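Local coordinates for protein imidazoleglycerol-phosphate dehydratase (Pyrococcus furiosus, PDB 5DNL) that catalyses the dehydration of imidazoleglycerol phosphate to imidazole acetol phosphate, the sixth step of histidine biosynthesis, at residues F36-D41 / V161-S166. Residues are numbered along the deposited sequence; the frame is centred on the assembly and turned at random.
Sequences FYLGKD and VATKES
Lys40 and Thr163 meet through a water molecule where the C-terminal ends of helices 25-38 and 144-162 come together, in the helical layer of the IGPD fold, built from two similar beta-alpha halves. The side chain of Lys40 is stretched out beyond CB, its last three torsions all near anti (chi4, at 156°, a little off), and this straight chain brings NZ to the water. There NZ gives a hydrogen bond of 2.7 Å to the water, which in turn donates to Thr163 OG1 at 2.9 Å. A lysine suits this partly exposed place because its methylenes span the gap while the ammonium group stays bonded to water; NZ also makes a weak hydrogen bond to Asn69 OD1. Thr163, just past helix 144-162, points its hydroxyl back at the helix's last turn, where OG1 hydrogen-bonds to Leu159 O, and one small side chain thus serves both helix end and water. Beside the water bridge lies the buried Leu38, which packs on Leu159. Gly39, the first residue beyond helix 25-38, has a positive phi (88°), a backbone conformation in which a CB would crowd the carbonyl of Leu38, and the chain then turns into Lys40. Leu38 CD1 stops 4.4 Å from Thr163 OG1, close without touching it.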
ATOM      1  N   PHE A  36     -42.354 -25.168 -16.170  1.00 13.18           N
ATOM      2  CA  PHE A  36     -43.485 -24.260 -15.927  1.00 13.41           C
ATOM      3  C   PHE A  36     -43.297 -22.948 -16.693  1.00 14.65           C
ATOM      4  O   PHE A  36     -44.212 -22.453 -17.348  1.00 15.13           O
ATOM      5  CB  PHE A  36     -43.630 -23.985 -14.434  1.00 14.77           C
ATOM      6  CG  PHE A  36     -44.884 -23.229 -14.062  1.00 15.03           C
ATOM      7  CD1 PHE A  36     -46.076 -23.904 -13.847  1.00 16.67           C
ATOM      8  CD2 PHE A  36     -44.850 -21.855 -13.908  1.00 14.32           C
ATOM      9  CE1 PHE A  36     -47.204 -23.205 -13.471  1.00 17.44           C
ATOM     10  CE2 PHE A  36     -45.980 -21.146 -13.550  1.00 16.62           C
ATOM     11  CZ  PHE A  36     -47.160 -21.829 -13.327  1.00 17.57           C
ATOM     12  N   TYR A  37     -42.090 -22.378 -16.622  1.00 13.24           N
ATOM     13  CA  TYR A  37     -41.809 -21.128 -17.275  1.00 12.97           C
ATOM     14  C   TYR A  37     -41.572 -21.263 -18.788  1.00 14.54           C
ATOM     15  O   TYR A  37     -41.812 -20.304 -19.535  1.00 16.39           O
ATOM     16  CB  TYR A  37     -40.685 -20.377 -16.542  1.00 13.79           C
ATOM     17  CG  TYR A  37     -41.197 -19.893 -15.196  1.00 16.50           C
ATOM     18  CD1 TYR A  37     -41.907 -18.703 -15.102  1.00 22.69           C
ATOM     19  CD2 TYR A  37     -41.081 -20.655 -14.058  1.00 13.74           C
ATOM     20  CE1 TYR A  37     -42.438 -18.270 -13.887  1.00 26.66           C
ATOM     21  CE2 TYR A  37     -41.614 -20.246 -12.845  1.00 13.13           C
ATOM     22  CZ  TYR A  37     -42.269 -19.053 -12.750  1.00 16.37           C
ATOM     23  OH  TYR A  37     -42.773 -18.654 -11.529  1.00 16.24           O
ATOM     24  N   LEU A  38     -41.145 -22.439 -19.242  1.00 12.33           N
ATOM     25  CA  LEU A  38     -41.138 -22.769 -20.688  1.00 13.17           C
ATOM     26  C   LEU A  38     -42.564 -22.794 -21.263  1.00 15.39           C
ATOM     27  O   LEU A  38     -42.785 -22.442 -22.428  1.00 16.96           O
ATOM     28  CB  LEU A  38     -40.452 -24.108 -20.931  1.00 13.66           C
ATOM     29  CG  LEU A  38     -40.354 -24.607 -22.380  1.00 16.29           C
ATOM     30  CD1 LEU A  38     -39.446 -23.701 -23.193  1.00 19.96           C
ATOM     31  CD2 LEU A  38     -39.849 -26.022 -22.417  1.00 17.54           C
ATOM     32  N   GLY A  39     -43.501 -23.224 -20.433  1.00 17.32           N
ATOM     33  CA  GLY A  39     -44.905 -23.300 -20.828  1.00 18.04           C
ATOM     34  C   GLY A  39     -45.266 -24.607 -21.487  1.00 25.04           C
ATOM     35  O   GLY A  39     -46.194 -24.649 -22.288  1.00 23.21           O
ATOM     36  N   LYS A  40     -44.549 -25.672 -21.151  1.00 21.10           N
ATOM     37  CA  LYS A  40     -44.774 -26.985 -21.742  1.00 21.78           C
ATOM     38  C   LYS A  40     -44.810 -28.049 -20.667  1.00 22.46           C
ATOM     39  O   LYS A  40     -44.063 -27.991 -19.694  1.00 24.95           O
ATOM     40  CB  LYS A  40     -43.700 -27.285 -22.793  1.00 22.98           C
ATOM     41  CG  LYS A  40     -43.902 -26.457 -24.043  1.00 27.80           C
ATOM     42  CD  LYS A  40     -42.946 -26.793 -25.169  1.00 42.05           C
ATOM     43  CE  LYS A  40     -43.379 -26.088 -26.450  1.00 49.92           C
ATOM     44  NZ  LYS A  40     -42.257 -25.883 -27.412  1.00 40.77           N
ATOM     45  N   ASP A  41     -45.722 -29.007 -20.835  1.00 24.02           N
ATOM     46  CA  ASP A  41     -45.722 -30.226 -20.054  1.00 22.73           C
ATOM     47  C   ASP A  41     -44.522 -31.052 -20.482  1.00 20.89           C
ATOM     48  O   ASP A  41     -44.150 -31.064 -21.665  1.00 25.33           O
ATOM     49  CB  ASP A  41     -46.996 -31.055 -20.317  1.00 28.95           C
ATOM     50  CG  ASP A  41     -48.252 -30.416 -19.747  1.00 35.17           C
ATOM     51  OD1 ASP A  41     -48.263 -30.065 -18.549  1.00 42.93           O
ATOM     52  OD2 ASP A  41     -49.239 -30.289 -20.501  1.00 41.23           O
ATOM     53  N   VAL A 161     -39.411 -18.110 -25.559  1.00 12.34           N
ATOM     54  CA  VAL A 161     -39.321 -17.130 -26.642  1.00 13.72           C
ATOM     55  C   VAL A 161     -38.498 -17.690 -27.807  1.00 15.98           C
ATOM     56  O   VAL A 161     -38.888 -17.608 -28.980  1.00 16.67           O
ATOM     57  CB  VAL A 161     -38.688 -15.817 -26.148  1.00 15.47           C
ATOM     58  CG1 VAL A 161     -38.494 -14.813 -27.272  1.00 16.79           C
ATOM     59  CG2 VAL A 161     -39.511 -15.202 -25.027  1.00 20.41           C
ATOM     60  N   ALA A 162     -37.336 -18.248 -27.500  1.00 12.38           N
ATOM     61  CA  ALA A 162     -36.381 -18.673 -28.525  1.00 12.99           C
ATOM     62  C   ALA A 162     -36.836 -19.852 -29.377  1.00 13.13           C
ATOM     63  O   ALA A 162     -36.379 -19.984 -30.525  1.00 14.41           O
ATOM     64  CB  ALA A 162     -35.026 -19.000 -27.896  1.00 13.11           C
ATOM     65  N   THR A 163     -37.707 -20.711 -28.830  1.00 14.27           N
ATOM     66  CA  THR A 163     -38.122 -21.945 -29.504  1.00 14.01           C
ATOM     67  C   THR A 163     -39.424 -21.759 -30.292  1.00 16.51           C
ATOM     68  O   THR A 163     -39.888 -22.707 -30.916  1.00 19.88           O
ATOM     69  CB  THR A 163     -38.290 -23.112 -28.506  1.00 15.10           C
ATOM     70  OG1 THR A 163     -39.290 -22.781 -27.539  1.00 16.29           O
ATOM     71  CG2 THR A 163     -36.971 -23.424 -27.796  1.00 16.80           C
ATOM     72  N   LYS A 164     -39.994 -20.564 -30.270  1.00 15.98           N
ATOM     73  CA  LYS A 164     -41.236 -20.293 -31.029  1.00 15.84           C
ATOM     74  C   LYS A 164     -40.954 -20.278 -32.513  1.00 17.34           C
ATOM     75  O   LYS A 164     -39.872 -19.912 -32.950  1.00 21.07           O
ATOM     76  CB  LYS A 164     -41.828 -18.938 -30.624  1.00 21.48           C
ATOM     77  CG  LYS A 164     -43.042 -18.989 -29.721  1.00 54.89           C
ATOM     78  CD  LYS A 164     -43.600 -17.591 -29.447  1.00 44.06           C
ATOM     79  CE  LYS A 164     -43.861 -16.755 -30.696  1.00108.41           C
ATOM     80  NZ  LYS A 164     -44.695 -15.557 -30.402  1.00 99.04           N
ATOM     81  N   GLU A 165     -41.950 -20.648 -33.317  1.00 18.79           N
ATOM     82  CA  GLU A 165     -41.799 -20.614 -34.763  1.00 18.52           C
ATOM     83  C   GLU A 165     -41.628 -19.178 -35.309  1.00 19.10           C
ATOM     84  O   GLU A 165     -42.256 -18.240 -34.811  1.00 23.72           O
ATOM     85  CB  GLU A 165     -42.999 -21.325 -35.436  1.00 22.65           C
ATOM     86  CG  GLU A 165     -42.829 -21.488 -36.936  1.00 23.98           C
ATOM     87  CD  GLU A 165     -43.913 -22.335 -37.574  1.00 41.77           C
ATOM     88  OE1 GLU A 165     -43.844 -22.559 -38.798  1.00 43.13           O
ATOM     89  OE2 GLU A 165     -44.830 -22.775 -36.863  1.00 36.18           O
ATOM     90  N   SER A 166     -40.764 -19.053 -36.314  1.00 21.26           N
ATOM     91  CA  SER A 166     -40.449 -17.810 -37.015  1.00 27.83           C
ATOM     92  C   SER A 166     -40.834 -17.953 -38.478  1.00 25.13           C
ATOM     93  O   SER A 166     -40.931 -19.062 -38.997  1.00 25.22           O
ATOM     94  CB  SER A 166     -38.933 -17.556 -36.972  1.00 21.44           C
ATOM     95  OG  SER A 166     -38.574 -16.470 -37.831  1.00 32.42           O
TER
HETATM   96  O   HOH W   1     -39.783 -25.418 -26.502  1.00 34.91           O